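Local coordinates for protein putative NADPH:quinone oxidoreductase (Ralstonia eutropha, PDB 3IUP) that binds NADPH and probably catalyses the NADPH-dependent reduction of quinones, at residues A241-D246 / Q282-G287; L36-A41 / A99-E104. All coordinates share one frame; numbering follows the deposited sequence.

Contact 1. Residues A241-D246 / Q282-G287; sequences ATIAFD and QVYLYG. With NDP (NADPH dihydro-nicotinamide-adenine-dinucleotide phosphate), chain C.
The Tyr284 and Phe245 side chains leave adjacent parallel strands together. The CB of Tyr284 rests 3.8 Å from CD2 of Phe245, and one bond beyond CG its CD2 is again 3.8 Å from CE2 of Phe245. The ring planes are tilted by only 27° but displaced, with centroids 5.6 Å apart, so little of one ring covers the other. Farther out, CE2 of Tyr284 meets CD1 of Ile243, which arrives in the ring plane at 3.9 Å; Ile243 reaches that edge because CG1 is anti to the backbone N (chi1 -173°). Near the margin of one face of the Tyr284 ring stands NE2 of Gln282, whose OE1 is hydrogen-bonded to His280 NE2. The hydroxyl OH ends the side chain in a hydrogen bond with Glu170 OE2, so a tyrosine suits a place apolar at its base and polar at its tip. Beneath the side chains, the backbone ladder includes Tyr284 N to Ala244 O at 2.8 Å and Asp246 N to Tyr284 O at 2.8 Å. Where the ladder ends, Asp246 O receives Tyr286 N at 3.0 Å and, weakly, Gly287 N as the chain turns off the strand. This turn presents Tyr286 O to the nicotinamide amide N7N of NADPH, 2.8 Å away, while Gly287, lacking a side chain, fits beside the ribose. Asp246, buried, has its carboxylate held by Thr178, Thr248 and the backbone N of Gly249. The pair belongs to the beta-alpha-beta unit of strand 243-249, helix 253-266 and strand 281-285 in a Rossmann-like parallel sheet: helix 155-169 covers the Phe245 and Tyr284 face, helix 253-266 the Ala244 and Val283 face, and strands 175-177 and 304-308 flank the two strands.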
loop_
_atom_site.group_PDB
_atom_site.type_symbol
_atom_site.label_atom_id
_atom_site.label_comp_id
_atom_site.label_asym_id
_atom_site.label_seq_id
_atom_site.Cartn_x
_atom_site.Cartn_y
_atom_site.Cartn_z
ATOM N N ALA A 241 -16.098 -6.197 6.754
ATOM C CA ALA A 241 -14.646 -6.185 6.877
ATOM C C ALA A 241 -13.970 -5.237 5.859
ATOM O O ALA A 241 -14.258 -5.245 4.661
ATOM C CB ALA A 241 -14.058 -7.594 6.766
ATOM N N THR A 242 -13.042 -4.436 6.379
ATOM C CA THR A 242 -12.301 -3.454 5.576
ATOM C C THR A 242 -10.782 -3.503 5.771
ATOM O O THR A 242 -10.054 -2.665 5.221
ATOM C CB THR A 242 -12.852 -2.038 5.799
ATOM O OG1 THR A 242 -12.814 -1.677 7.177
ATOM C CG2 THR A 242 -14.325 -1.929 5.320
ATOM N N ILE A 243 -10.306 -4.480 6.525
ATOM C CA ILE A 243 -8.877 -4.795 6.623
ATOM C C ILE A 243 -8.644 -6.268 6.360
ATOM O O ILE A 243 -9.449 -7.117 6.785
ATOM C CB ILE A 243 -8.297 -4.358 8.015
ATOM C CG1 ILE A 243 -6.773 -4.529 8.069
ATOM C CG2 ILE A 243 -8.952 -5.069 9.221
ATOM C CD1 ILE A 243 -6.125 -3.842 9.329
ATOM N N ALA A 244 -7.595 -6.567 5.608
ATOM C CA ALA A 244 -7.229 -7.928 5.285
ATOM C C ALA A 244 -5.788 -8.156 5.628
ATOM O O ALA A 244 -4.927 -7.271 5.383
ATOM C CB ALA A 244 -7.436 -8.232 3.739
ATOM N N PHE A 245 -5.505 -9.381 6.055
ATOM C CA PHE A 245 -4.145 -9.870 6.168
ATOM C C PHE A 245 -3.933 -10.991 5.187
ATOM O O PHE A 245 -4.609 -12.042 5.277
ATOM C CB PHE A 245 -3.869 -10.317 7.579
ATOM C CG PHE A 245 -3.836 -9.185 8.545
ATOM C CD1 PHE A 245 -4.986 -8.699 9.071
ATOM C CD2 PHE A 245 -2.607 -8.593 8.878
ATOM C CE1 PHE A 245 -4.936 -7.584 9.951
ATOM C CE2 PHE A 245 -2.557 -7.530 9.704
ATOM C CZ PHE A 245 -3.695 -7.029 10.242
ATOM N N ASP A 246 -3.050 -10.739 4.230
ATOM C CA ASP A 246 -2.766 -11.661 3.152
ATOM C C ASP A 246 -1.397 -12.339 3.327
ATOM O O ASP A 246 -0.360 -11.686 3.299
ATOM C CB ASP A 246 -2.834 -10.950 1.846
ATOM C CG ASP A 246 -2.431 -11.839 0.671
ATOM O OD1 ASP A 246 -2.826 -13.030 0.650
ATOM O OD2 ASP A 246 -1.750 -11.325 -0.216
ATOM N N GLN A 282 -7.788 -1.613 3.716
ATOM C CA GLN A 282 -6.369 -1.872 3.945
ATOM C C GLN A 282 -6.040 -3.369 3.753
ATOM O O GLN A 282 -6.713 -4.202 4.342
ATOM C CB GLN A 282 -5.979 -1.450 5.354
ATOM C CG GLN A 282 -4.496 -1.623 5.711
ATOM C CD GLN A 282 -3.567 -0.711 4.922
ATOM O OE1 GLN A 282 -3.915 0.400 4.547
ATOM N NE2 GLN A 282 -2.359 -1.208 4.654
ATOM N N VAL A 283 -4.995 -3.677 2.995
ATOM C CA VAL A 283 -4.482 -5.065 2.887
ATOM C C VAL A 283 -3.056 -5.086 3.353
ATOM O O VAL A 283 -2.230 -4.355 2.786
ATOM C CB VAL A 283 -4.572 -5.623 1.478
ATOM C CG1 VAL A 283 -3.884 -7.058 1.434
ATOM C CG2 VAL A 283 -6.038 -5.715 1.037
ATOM N N TYR A 284 -2.748 -5.860 4.384
ATOM C CA TYR A 284 -1.370 -6.084 4.806
ATOM C C TYR A 284 -0.870 -7.395 4.207
ATOM O O TYR A 284 -1.492 -8.445 4.398
ATOM C CB TYR A 284 -1.291 -6.089 6.296
ATOM C CG TYR A 284 -1.368 -4.709 6.888
ATOM C CD1 TYR A 284 -0.355 -3.811 6.671
ATOM C CD2 TYR A 284 -2.462 -4.312 7.696
ATOM C CE1 TYR A 284 -0.390 -2.544 7.230
ATOM C CE2 TYR A 284 -2.503 -3.044 8.266
ATOM C CZ TYR A 284 -1.468 -2.169 8.011
ATOM O OH TYR A 284 -1.435 -0.893 8.524
ATOM N N LEU A 285 0.259 -7.330 3.500
ATOM C CA LEU A 285 0.895 -8.527 2.974
ATOM C C LEU A 285 1.855 -8.949 4.093
ATOM O O LEU A 285 2.944 -8.395 4.223
ATOM C CB LEU A 285 1.607 -8.250 1.679
ATOM C CG LEU A 285 0.804 -7.624 0.553
ATOM C CD1 LEU A 285 1.606 -7.567 -0.783
ATOM C CD2 LEU A 285 -0.556 -8.274 0.358
ATOM N N TYR A 286 1.457 -9.896 4.926
ATOM C CA TYR A 286 2.259 -10.310 6.081
ATOM C C TYR A 286 3.018 -11.615 5.793
ATOM O O TYR A 286 3.799 -12.079 6.607
ATOM C CB TYR A 286 1.402 -10.405 7.365
ATOM C CG TYR A 286 0.661 -11.704 7.496
ATOM C CD1 TYR A 286 -0.450 -11.975 6.715
ATOM C CD2 TYR A 286 1.070 -12.657 8.398
ATOM C CE1 TYR A 286 -1.144 -13.154 6.850
ATOM C CE2 TYR A 286 0.403 -13.860 8.531
ATOM C CZ TYR A 286 -0.682 -14.120 7.731
ATOM O OH TYR A 286 -1.317 -15.327 7.894
ATOM N N GLY A 287 2.773 -12.203 4.639
ATOM C CA GLY A 287 3.544 -13.353 4.189
ATOM C C GLY A 287 3.828 -13.250 2.726
ATOM O O GLY A 287 3.335 -12.361 2.004
HETATM P PA NDP C . 1.371 -23.173 7.939
HETATM O O1A NDP C . 0.687 -23.747 9.079
HETATM O O2A NDP C . 2.574 -23.847 7.403
HETATM O O5B NDP C . 0.214 -23.100 6.758
HETATM C C5B NDP C . 0.597 -22.476 5.528
HETATM C C4B NDP C . -0.624 -22.326 4.672
HETATM O O4B NDP C . -0.189 -21.679 3.511
HETATM C C3B NDP C . -1.253 -23.671 4.273
HETATM O O3B NDP C . -2.654 -23.737 4.440
HETATM C C2B NDP C . -0.946 -23.772 2.763
HETATM O O2B NDP C . -1.971 -24.406 1.997
HETATM C C1B NDP C . -0.835 -22.300 2.392
HETATM N N9A NDP C . 0.008 -22.056 1.215
HETATM C C8A NDP C . 1.290 -22.538 1.042
HETATM N N7A NDP C . 1.783 -22.047 -0.108
HETATM C C5A NDP C . 0.830 -21.229 -0.685
HETATM C C6A NDP C . 0.770 -20.464 -1.867
HETATM N N6A NDP C . 1.742 -20.456 -2.797
HETATM N N1A NDP C . -0.371 -19.737 -2.138
HETATM C C2A NDP C . -1.449 -19.769 -1.309
HETATM N N3A NDP C . -1.386 -20.515 -0.155
HETATM C C4A NDP C . -0.278 -21.230 0.152
HETATM O O3 NDP C . 1.837 -21.636 8.125
HETATM P PN NDP C . 1.815 -20.810 9.450
HETATM O O1N NDP C . 0.533 -20.786 10.110
HETATM O O2N NDP C . 2.995 -21.127 10.325
HETATM O O5D NDP C . 2.085 -19.324 8.837
HETATM C C5D NDP C . 1.035 -18.667 8.109
HETATM C C4D NDP C . 1.593 -17.432 7.411
HETATM O O4D NDP C . 1.752 -16.417 8.425
HETATM C C3D NDP C . 2.953 -17.605 6.704
HETATM O O3D NDP C . 3.002 -16.875 5.494
HETATM C C2D NDP C . 3.902 -16.971 7.707
HETATM O O2D NDP C . 5.140 -16.517 7.181
HETATM C C1D NDP C . 3.021 -15.813 8.183
HETATM N N1N NDP C . 3.514 -15.161 9.418
HETATM C C2N NDP C . 3.960 -13.888 9.283
HETATM C C3N NDP C . 4.457 -13.189 10.351
HETATM C C7N NDP C . 4.821 -11.724 10.210
HETATM O O7N NDP C . 5.433 -11.134 11.313
HETATM N N7N NDP C . 4.620 -10.995 9.104
HETATM C C4N NDP C . 4.256 -13.713 11.721
HETATM C C5N NDP C . 3.734 -15.127 11.767
HETATM C C6N NDP C . 3.373 -15.795 10.603
HETATM P P2B NDP C . -1.614 -25.593 0.917
HETATM O O1X NDP C . -1.839 -26.927 1.644
HETATM O O2X NDP C . -0.186 -25.499 0.388
HETATM O O3X NDP C . -2.633 -25.371 -0.211
#

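Contact 2. Residues L36-A41 / A99-E104; sequences LIRIEA and AGVVVE
Two classic beta bulges interrupt the antiparallel pairing of 36-41 with 99-104 in the GroES-like domain: Val103 and Glu104 both face Leu36, and Glu40 and Ala41 both face Ala99. At the first, Leu36 O takes Val103 N at 2.9 Å and, weakly, Glu104 N; at the second, Ala99 O accepts Glu40 N at 2.9 Å and Ala41 N at 3.2 Å. Between them Arg38 and Val101 form a regular hydrogen-bonded pair. Next to it the CA of Gly100 lies 3.2 Å from Arg38 O in a CA-H...O contact; glycine suits the place, since Arg38 O and Ile39 CA occupy the side where a side chain would stand. On the face of Ile37 and Val102, two branched side chains cross, CG1 of Ile37 meeting CG2 of Val102 at 4.1 Å, with Val119 of strand 118-121 packing against both. Leu36 runs beside Glu104 on the other face, where its CD2 touches the carboxylate end; OE1 of that glutamate is hydrogen-bonded to His29. Bent at chi3 (65°), the Arg38 chain turns its guanidinium side-on to Glu40, NE and NH2 both gripping OE2 in the guanidinium plane. Its NH1 meanwhile approaches CG1 of Val103 at 3.5 Å. Two bonds to one oxygen should fix the guanidinium's rotation and partly offset its charge, which would favour its lying against the methyl groups of valines.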
loop_
_atom_site.group_PDB
_atom_site.type_symbol
_atom_site.label_atom_id
_atom_site.label_comp_id
_atom_site.label_asym_id
_atom_site.label_seq_id
_atom_site.Cartn_x
_atom_site.Cartn_y
_atom_site.Cartn_z
ATOM N N LEU A 36 20.103 -20.933 31.222
ATOM C CA LEU A 36 20.448 -21.867 30.186
ATOM C C LEU A 36 19.275 -22.784 30.017
ATOM O O LEU A 36 18.862 -23.436 30.983
ATOM C CB LEU A 36 21.685 -22.682 30.568
ATOM C CG LEU A 36 22.248 -23.560 29.440
ATOM C CD1 LEU A 36 22.835 -22.673 28.341
ATOM C CD2 LEU A 36 23.281 -24.540 30.031
ATOM N N ILE A 37 18.743 -22.842 28.786
ATOM C CA ILE A 37 17.592 -23.675 28.471
ATOM C C ILE A 37 17.999 -24.872 27.642
ATOM O O ILE A 37 18.711 -24.730 26.629
ATOM C CB ILE A 37 16.518 -22.908 27.710
ATOM C CG1 ILE A 37 16.055 -21.672 28.496
ATOM C CG2 ILE A 37 15.361 -23.836 27.359
ATOM C CD1 ILE A 37 15.373 -20.677 27.558
ATOM N N ARG A 38 17.565 -26.060 28.056
ATOM C CA ARG A 38 17.687 -27.250 27.211
ATOM C C ARG A 38 16.454 -27.251 26.301
ATOM O O ARG A 38 15.352 -27.497 26.768
ATOM C CB ARG A 38 17.707 -28.540 28.056
ATOM C CG ARG A 38 17.948 -29.816 27.210
ATOM C CD ARG A 38 17.982 -31.092 28.013
ATOM N NE ARG A 38 16.680 -31.322 28.601
ATOM C CZ ARG A 38 16.421 -31.382 29.908
ATOM N NH1 ARG A 38 17.400 -31.311 30.806
ATOM N NH2 ARG A 38 15.184 -31.584 30.314
ATOM N N ILE A 39 16.647 -26.991 25.004
ATOM C CA ILE A 39 15.507 -26.796 24.101
ATOM C C ILE A 39 14.976 -28.167 23.653
ATOM O O ILE A 39 15.731 -29.010 23.190
ATOM C CB ILE A 39 15.877 -25.913 22.903
ATOM C CG1 ILE A 39 16.358 -24.537 23.389
ATOM C CG2 ILE A 39 14.656 -25.760 21.969
ATOM C CD1 ILE A 39 17.046 -23.697 22.323
ATOM N N GLU A 40 13.676 -28.375 23.848
ATOM C CA GLU A 40 13.037 -29.665 23.542
ATOM C C GLU A 40 11.988 -29.572 22.434
ATOM O O GLU A 40 11.471 -30.611 21.980
ATOM C CB GLU A 40 12.447 -30.280 24.818
ATOM C CG GLU A 40 13.559 -30.575 25.811
ATOM C CD GLU A 40 13.123 -31.280 27.055
ATOM O OE1 GLU A 40 11.927 -31.387 27.293
ATOM O OE2 GLU A 40 14.026 -31.801 27.766
ATOM N N ALA A 41 11.664 -28.352 21.993
ATOM C CA ALA A 41 10.605 -28.164 20.991
ATOM C C ALA A 41 10.793 -26.819 20.310
ATOM O O ALA A 41 10.783 -25.781 20.969
ATOM C CB ALA A 41 9.213 -28.256 21.590
ATOM N N ALA A 99 10.911 -23.903 23.018
ATOM C CA ALA A 99 10.564 -24.135 24.408
ATOM C C ALA A 99 11.408 -25.239 24.951
ATOM O O ALA A 99 11.896 -26.099 24.192
ATOM C CB ALA A 99 9.059 -24.492 24.532
ATOM N N GLY A 100 11.651 -25.181 26.261
ATOM C CA GLY A 100 12.415 -26.219 26.902
ATOM C C GLY A 100 12.460 -26.028 28.402
ATOM O O GLY A 100 11.636 -25.317 28.986
ATOM N N VAL A 101 13.469 -26.628 29.012
ATOM C CA VAL A 101 13.609 -26.616 30.458
ATOM C C VAL A 101 14.852 -25.829 30.886
ATOM O O VAL A 101 15.912 -25.966 30.294
ATOM C CB VAL A 101 13.682 -28.033 30.990
ATOM C CG1 VAL A 101 13.891 -28.025 32.523
ATOM C CG2 VAL A 101 12.403 -28.779 30.632
ATOM N N VAL A 102 14.700 -25.004 31.911
ATOM C CA VAL A 102 15.810 -24.236 32.452
ATOM C C VAL A 102 16.622 -25.146 33.345
ATOM O O VAL A 102 16.111 -25.655 34.352
ATOM C CB VAL A 102 15.356 -23.012 33.254
ATOM C CG1 VAL A 102 16.580 -22.337 33.912
ATOM C CG2 VAL A 102 14.600 -21.984 32.370
ATOM N N VAL A 103 17.862 -25.378 32.941
ATOM C CA VAL A 103 18.776 -26.299 33.612
ATOM C C VAL A 103 19.910 -25.590 34.341
ATOM O O VAL A 103 20.578 -26.211 35.167
ATOM C CB VAL A 103 19.422 -27.301 32.603
ATOM C CG1 VAL A 103 18.353 -28.208 31.992
ATOM C CG2 VAL A 103 20.203 -26.555 31.528
ATOM N N GLU A 104 20.175 -24.324 34.027
ATOM C CA GLU A 104 21.102 -23.509 34.828
ATOM C C GLU A 104 20.535 -22.103 34.900
ATOM O O GLU A 104 19.939 -21.612 33.947
ATOM C CB GLU A 104 22.493 -23.424 34.208
ATOM C CG GLU A 104 23.295 -24.717 34.209
ATOM C CD GLU A 104 24.705 -24.564 33.611
ATOM O OE1 GLU A 104 25.345 -23.494 33.747
ATOM O OE2 GLU A 104 25.182 -25.553 33.022
#

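Both strands of contact 2 precede those of contact 1 in the chain, and the two contacts fall on opposite sides of its centre. Their centres are 36 Å apart and their nearest atoms about 20 Å, so neither touches the other. Each marks one half of the medium-chain dehydrogenase-like architecture: 36-41 with 99-104 in the GroES-like domain, 241-246 with 282-287 in the nucleotide-binding sheet. Only contact 1 reaches NADPH, through Tyr286 and Gly287 at the nicotinamide end, whereas contact 2 stays away from the cofactor. The parallel pairing ends in a turn that meets the ligand; the antiparallel one, bulged twice, joins strands 34-43 and 98-105 within the sheet of the GroES-like domain.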